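Long-range contacts in KDGF (Halomonas sp., PDB 5FQ0), which probably converts unsaturated uronate monosaccharides from pectin or alginate breakdown into linear ketonized sugars, using a cupin barrel that binds a metal ion: residues P19-K24 with V37-G42; G62-E67 with H89-L94. All coordinates share one frame; numbering follows the deposited sequence.

Contact 1 (P19-K24 with V37-G42); sequences PGIQRK and VKFDRG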
loop_
_atom_site.group_PDB
_atom_site.type_symbol
_atom_site.label_atom_id
_atom_site.label_comp_id
_atom_site.label_asym_id
_atom_site.label_seq_id
_atom_site.Cartn_x
_atom_site.Cartn_y
_atom_site.Cartn_z
ATOM N N PRO B 19 9.288 -11.173 -18.348
ATOM C CA PRO B 19 10.717 -10.874 -18.188
ATOM C C PRO B 19 10.977 -9.494 -17.554
ATOM O O PRO B 19 10.332 -8.491 -17.909
ATOM C CB PRO B 19 11.238 -10.975 -19.618
ATOM C CG PRO B 19 10.423 -12.118 -20.162
ATOM C CD PRO B 19 9.032 -11.862 -19.631
ATOM N N GLY B 20 11.850 -9.498 -16.547
ATOM C CA GLY B 20 12.179 -8.296 -15.747
ATOM C C GLY B 20 11.203 -7.956 -14.634
ATOM O O GLY B 20 11.409 -6.972 -13.914
ATOM N N ILE B 21 10.126 -8.739 -14.501
ATOM C CA ILE B 21 9.075 -8.439 -13.509
ATOM C C ILE B 21 8.643 -9.669 -12.692
ATOM O O ILE B 21 8.214 -10.670 -13.251
ATOM C CB ILE B 21 7.834 -7.771 -14.167
ATOM C CG1 ILE B 21 8.231 -6.514 -14.947
ATOM C CG2 ILE B 21 6.774 -7.405 -13.130
ATOM C CD1 ILE B 21 7.054 -5.888 -15.683
ATOM N N GLN B 22 8.728 -9.552 -11.370
ATOM C CA GLN B 22 8.232 -10.567 -10.428
ATOM C C GLN B 22 7.283 -9.943 -9.405
ATOM O O GLN B 22 7.299 -8.709 -9.189
ATOM C CB GLN B 22 9.398 -11.195 -9.682
ATOM C CG GLN B 22 10.369 -11.929 -10.599
ATOM C CD GLN B 22 11.335 -12.771 -9.802
ATOM O OE1 GLN B 22 11.973 -12.290 -8.874
ATOM N NE2 GLN B 22 11.397 -14.037 -10.121
ATOM N N ARG B 23 6.482 -10.777 -8.739
ATOM C CA ARG B 23 5.580 -10.253 -7.727
ATOM C C ARG B 23 5.277 -11.216 -6.622
ATOM O O ARG B 23 5.530 -12.402 -6.741
ATOM C CB ARG B 23 4.256 -9.787 -8.343
ATOM C CG ARG B 23 3.290 -10.885 -8.723
ATOM C CD ARG B 23 2.026 -10.219 -9.260
ATOM N NE ARG B 23 1.224 -11.221 -9.933
ATOM C CZ ARG B 23 0.700 -11.100 -11.141
ATOM N NH1 ARG B 23 0.813 -9.978 -11.833
ATOM N NH2 ARG B 23 0.021 -12.111 -11.634
ATOM N N LYS B 24 4.727 -10.685 -5.548
ATOM C CA LYS B 24 4.106 -11.512 -4.517
ATOM C C LYS B 24 2.731 -10.898 -4.211
ATOM O O LYS B 24 2.641 -9.670 -3.970
ATOM C CB LYS B 24 4.930 -11.512 -3.246
ATOM C CG LYS B 24 6.385 -11.958 -3.398
ATOM C CD LYS B 24 7.021 -12.081 -2.017
ATOM C CE LYS B 24 8.540 -12.292 -2.113
ATOM N NZ LYS B 24 9.156 -12.621 -0.786
ATOM N N VAL B 37 5.289 -5.626 -6.281
ATOM C CA VAL B 37 5.841 -5.881 -7.635
ATOM C C VAL B 37 7.303 -5.391 -7.733
ATOM O O VAL B 37 7.625 -4.240 -7.406
ATOM C CB VAL B 37 4.983 -5.235 -8.771
ATOM C CG1 VAL B 37 5.404 -5.772 -10.160
ATOM C CG2 VAL B 37 3.486 -5.486 -8.533
ATOM N N LYS B 38 8.180 -6.291 -8.169
ATOM C CA LYS B 38 9.612 -6.017 -8.298
ATOM C C LYS B 38 10.029 -5.933 -9.765
ATOM O O LYS B 38 9.848 -6.900 -10.529
ATOM C CB LYS B 38 10.426 -7.131 -7.627
ATOM C CG LYS B 38 11.939 -6.896 -7.672
ATOM C CD LYS B 38 12.681 -7.834 -6.734
ATOM C CE LYS B 38 12.428 -9.310 -7.053
ATOM N NZ LYS B 38 13.087 -9.824 -8.269
ATOM N N PHE B 39 10.647 -4.802 -10.123
ATOM C CA PHE B 39 11.095 -4.553 -11.480
ATOM C C PHE B 39 12.623 -4.571 -11.517
ATOM O O PHE B 39 13.267 -4.001 -10.668
ATOM C CB PHE B 39 10.669 -3.139 -11.899
ATOM C CG PHE B 39 9.222 -3.000 -12.266
ATOM C CD1 PHE B 39 8.222 -3.169 -11.320
ATOM C CD2 PHE B 39 8.867 -2.600 -13.575
ATOM C CE1 PHE B 39 6.887 -2.986 -11.675
ATOM C CE2 PHE B 39 7.541 -2.440 -13.938
ATOM C CZ PHE B 39 6.549 -2.625 -12.992
ATOM N N ASP B 40 13.183 -5.224 -12.519
ATOM C CA ASP B 40 14.560 -5.013 -12.893
ATOM C C ASP B 40 14.655 -3.608 -13.467
ATOM O O ASP B 40 13.654 -3.040 -13.910
ATOM C CB ASP B 40 14.923 -6.010 -13.980
ATOM C CG ASP B 40 14.984 -7.417 -13.462
ATOM O OD1 ASP B 40 14.909 -7.646 -12.228
ATOM O OD2 ASP B 40 15.164 -8.293 -14.301
ATOM N N ARG B 41 15.851 -3.031 -13.435
ATOM C CA ARG B 41 16.053 -1.710 -14.018
ATOM C C ARG B 41 15.688 -1.696 -15.516
ATOM O O ARG B 41 16.038 -2.602 -16.270
ATOM C CB ARG B 41 17.493 -1.297 -13.793
ATOM C CG ARG B 41 17.986 -0.154 -14.630
ATOM C CD ARG B 41 19.398 -0.592 -14.941
ATOM N NE ARG B 41 20.385 0.141 -14.203
ATOM C CZ ARG B 41 21.632 -0.254 -13.983
ATOM N NH1 ARG B 41 22.091 -1.441 -14.357
ATOM N NH2 ARG B 41 22.426 0.581 -13.357
ATOM N N GLY B 42 14.928 -0.697 -15.939
ATOM C CA GLY B 42 14.523 -0.639 -17.346
ATOM C C GLY B 42 13.379 -1.579 -17.741
ATOM O O GLY B 42 12.982 -1.577 -18.906
#

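Contact 2 (G62-E67 with H89-L94); sequences GAFEVE and HGAVAL. With NI (nickel (II) ion), chain H.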
loop_
_atom_site.group_PDB
_atom_site.type_symbol
_atom_site.label_atom_id
_atom_site.label_comp_id
_atom_site.label_asym_id
_atom_site.label_seq_id
_atom_site.Cartn_x
_atom_site.Cartn_y
_atom_site.Cartn_z
ATOM N N GLY B 62 13.801 1.797 -4.860
ATOM C CA GLY B 62 14.254 2.155 -6.211
ATOM C C GLY B 62 13.522 3.411 -6.660
ATOM O O GLY B 62 13.307 4.314 -5.859
ATOM N N ALA B 63 13.108 3.429 -7.931
ATOM C CA ALA B 63 12.518 4.593 -8.581
ATOM C C ALA B 63 11.876 4.145 -9.882
ATOM O O ALA B 63 12.307 3.145 -10.494
ATOM C CB ALA B 63 13.573 5.675 -8.839
ATOM N N PHE B 64 10.817 4.856 -10.261
ATOM C CA PHE B 64 10.063 4.609 -11.503
ATOM C C PHE B 64 9.768 5.926 -12.203
ATOM O O PHE B 64 9.497 6.939 -11.530
ATOM C CB PHE B 64 8.681 4.007 -11.184
ATOM C CG PHE B 64 8.736 2.643 -10.567
ATOM C CD1 PHE B 64 8.945 2.482 -9.190
ATOM C CD2 PHE B 64 8.585 1.519 -11.358
ATOM C CE1 PHE B 64 8.995 1.195 -8.633
ATOM C CE2 PHE B 64 8.635 0.242 -10.813
ATOM C CZ PHE B 64 8.816 0.071 -9.452
ATOM N N GLU B 65 9.757 5.910 -13.537
ATOM C CA GLU B 65 9.041 6.975 -14.224
ATOM C C GLU B 65 7.634 6.463 -14.486
ATOM O O GLU B 65 7.440 5.435 -15.152
ATOM C CB GLU B 65 9.680 7.442 -15.525
ATOM C CG GLU B 65 8.655 8.324 -16.239
ATOM C CD GLU B 65 9.183 9.213 -17.344
ATOM O OE1 GLU B 65 9.726 10.299 -17.025
ATOM O OE2 GLU B 65 8.993 8.859 -18.526
ATOM N N VAL B 66 6.654 7.158 -13.941
ATOM C CA VAL B 66 5.272 6.717 -14.058
ATOM C C VAL B 66 4.562 7.677 -15.000
ATOM O O VAL B 66 4.743 8.914 -14.915
ATOM C CB VAL B 66 4.563 6.665 -12.688
ATOM C CG1 VAL B 66 3.046 6.567 -12.861
ATOM C CG2 VAL B 66 5.080 5.480 -11.866
ATOM N N GLU B 67 3.776 7.089 -15.893
ATOM C CA GLU B 67 2.948 7.833 -16.826
ATOM C C GLU B 67 1.480 7.703 -16.460
ATOM O O GLU B 67 0.961 6.586 -16.358
ATOM C CB GLU B 67 3.170 7.322 -18.244
ATOM C CG GLU B 67 2.314 8.046 -19.258
ATOM C CD GLU B 67 2.501 7.509 -20.662
ATOM O OE1 GLU B 67 2.861 6.321 -20.827
ATOM O OE2 GLU B 67 2.290 8.300 -21.600
ATOM N N HIS B 89 -2.207 4.311 -17.433
ATOM C CA HIS B 89 -1.039 4.441 -16.593
ATOM C C HIS B 89 -0.051 3.371 -17.032
ATOM O O HIS B 89 -0.437 2.339 -17.607
ATOM C CB HIS B 89 -1.414 4.303 -15.093
ATOM C CG HIS B 89 -2.072 2.999 -14.745
ATOM N ND1 HIS B 89 -3.383 2.707 -15.081
ATOM C CD2 HIS B 89 -1.591 1.903 -14.120
ATOM C CE1 HIS B 89 -3.672 1.480 -14.689
ATOM N NE2 HIS B 89 -2.614 0.983 -14.064
ATOM N N GLY B 90 1.220 3.646 -16.800
ATOM C CA GLY B 90 2.331 2.744 -17.158
ATOM C C GLY B 90 3.553 3.185 -16.377
ATOM O O GLY B 90 3.526 4.227 -15.712
ATOM N N ALA B 91 4.633 2.417 -16.454
ATOM C CA ALA B 91 5.848 2.720 -15.669
ATOM C C ALA B 91 7.098 2.165 -16.321
ATOM O O ALA B 91 7.065 1.115 -16.952
ATOM C CB ALA B 91 5.728 2.126 -14.246
ATOM N N VAL B 92 8.215 2.846 -16.102
ATOM C CA VAL B 92 9.513 2.297 -16.436
ATOM C C VAL B 92 10.319 2.324 -15.138
ATOM O O VAL B 92 10.479 3.378 -14.507
ATOM C CB VAL B 92 10.247 3.103 -17.561
ATOM C CG1 VAL B 92 11.591 2.443 -17.922
ATOM C CG2 VAL B 92 9.389 3.225 -18.816
ATOM N N ALA B 93 10.793 1.160 -14.710
ATOM C CA ALA B 93 11.661 1.108 -13.524
ATOM C C ALA B 93 13.018 1.760 -13.839
ATOM O O ALA B 93 13.596 1.504 -14.906
ATOM C CB ALA B 93 11.888 -0.320 -13.119
ATOM N N LEU B 94 13.528 2.572 -12.911
ATOM C CA LEU B 94 14.819 3.270 -13.123
ATOM C C LEU B 94 16.034 2.596 -12.414
ATOM O O LEU B 94 17.174 2.964 -12.686
ATOM C CB LEU B 94 14.705 4.779 -12.729
ATOM C CG LEU B 94 13.452 5.458 -13.344
ATOM C CD1 LEU B 94 13.166 6.861 -12.846
ATOM C CD2 LEU B 94 13.573 5.444 -14.861
HETATM NI NI NI H . -2.636 -1.093 -13.747
#

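Contact 1 (P19-K24 with V37-G42)
Gln22 and Lys38 meet through different first torsions: Gln22 CG is anti to the carbonyl carbon (chi1 -62°) on an otherwise extended chain, whereas Lys38 CG is anti to the backbone N and the chain bends at its third and fourth torsions (chi3 59°). The two side chains rise side by side from the same face, and the double bend carries the ammonium back to the amide, where Lys38 NZ donates to Gln22 OE1 at 2.8 Å. The donor is tilted from the carbonyl plane, with a C=O...N angle of 136°. At the other end of the same amide, Gln22 NE2 is held by Asp16 OD1, so both polar atoms of the group are engaged and its rotation is defined. Trp14 adds a cation-pi contact to Lys38.

The backbones beneath form the open end of the antiparallel hairpin of strands 21-29 and 32-39, part of a sheet of the cupin beta-barrel. Gln22 and Lys38 are a hydrogen-bonded pair: Gln22 N reaches Lys38 O at 3.0 Å, and Lys38 N returns to Gln22 O at 2.8 Å. Beyond the strands, Asp40 N still bonds to Gly20 O at 2.9 Å, and the carboxylate of Asp40 folds over Gly20, bringing OD2 to 3.3 Å from Gly20 CA. Gly20 has positive phi, a conformation that favours glycine.

On the opposite face the contact is apolar. The branches of Ile21 divide the work: CG2 touches Val37 CG1 at 3.7 Å, while CD1 reaches Phe39 CE2 at 3.9 Å, and Ile21 CG1 lies over one face of the phenyl ring, offset toward its rim. Strand 98-105 flanks this hairpin, its Val100 packing against both Val37 and Phe39.

Contact 2 (G62-E67 with H89-L94)
Ala63 O is gripped twice: Leu94 N donates to it at 2.8 Å, from above the carbonyl plane, and Ser98 OG hydrogen-bonds to the same oxygen. The Leu94 side chain packs over this end, CD1 lying 3.6 Å from Glu65 N. Strands 64-67 and 89-93 form an antiparallel ladder in one sheet of the cupin barrel, where Glu65 N bonds to Val92 O at 2.8 Å. Glu67 and Gly90, the next hydrogen-bonded pair, exchange N-H...O bonds in both directions.

On the face bearing Phe64 and Val66, two alanines pair with them. Phe64 CE2 lies 4.0 Å from Ala93 CB, and Val66 CG2 meets Ala91 CB at 4.2 Å; Val66 also packs on an aromatic side chain of a neighbouring subunit.

At the far end, His89 CG sits between the backbone N and the carbonyl carbon (chi1 59°), and the imidazole leads away from Glu67 to bind the nickel ion through NE2 at 2.1 Å. Thr87 O accepts a hydrogen bond from ND1. With the proton held on ND1, NE2 offers its lone pair to the metal; the metal bond and the Thr87 carbonyl together restrain the ring, and the carbonyl probably makes the imidazole a stronger ligand.

Overall arrangement
Contacts 1 and 2 occupy different sheets of one barrel, their centres 11 Å apart, yet they touch directly. Gly42 N lies 2.8 Å from Ala93 O, a probable hydrogen bond that joins the end of segment 37-42 to strand 89-93. Inside, Phe39 and Phe64 meet edge-to-face, with Phe39 CD1 3.5 Å from Phe64 CE2, so the apolar faces of both pairings share one interior. The metal site lies closer to contact 2, whose His89 binds the nickel together with His48, His50 and Gln55; the side chain of Val37 in contact 1 is about 9 Å from the nickel. Arg23 (weakly) and His89 approach citrate, probably from the crystallisation liquor, which may mark a pocket for an acidic ligand.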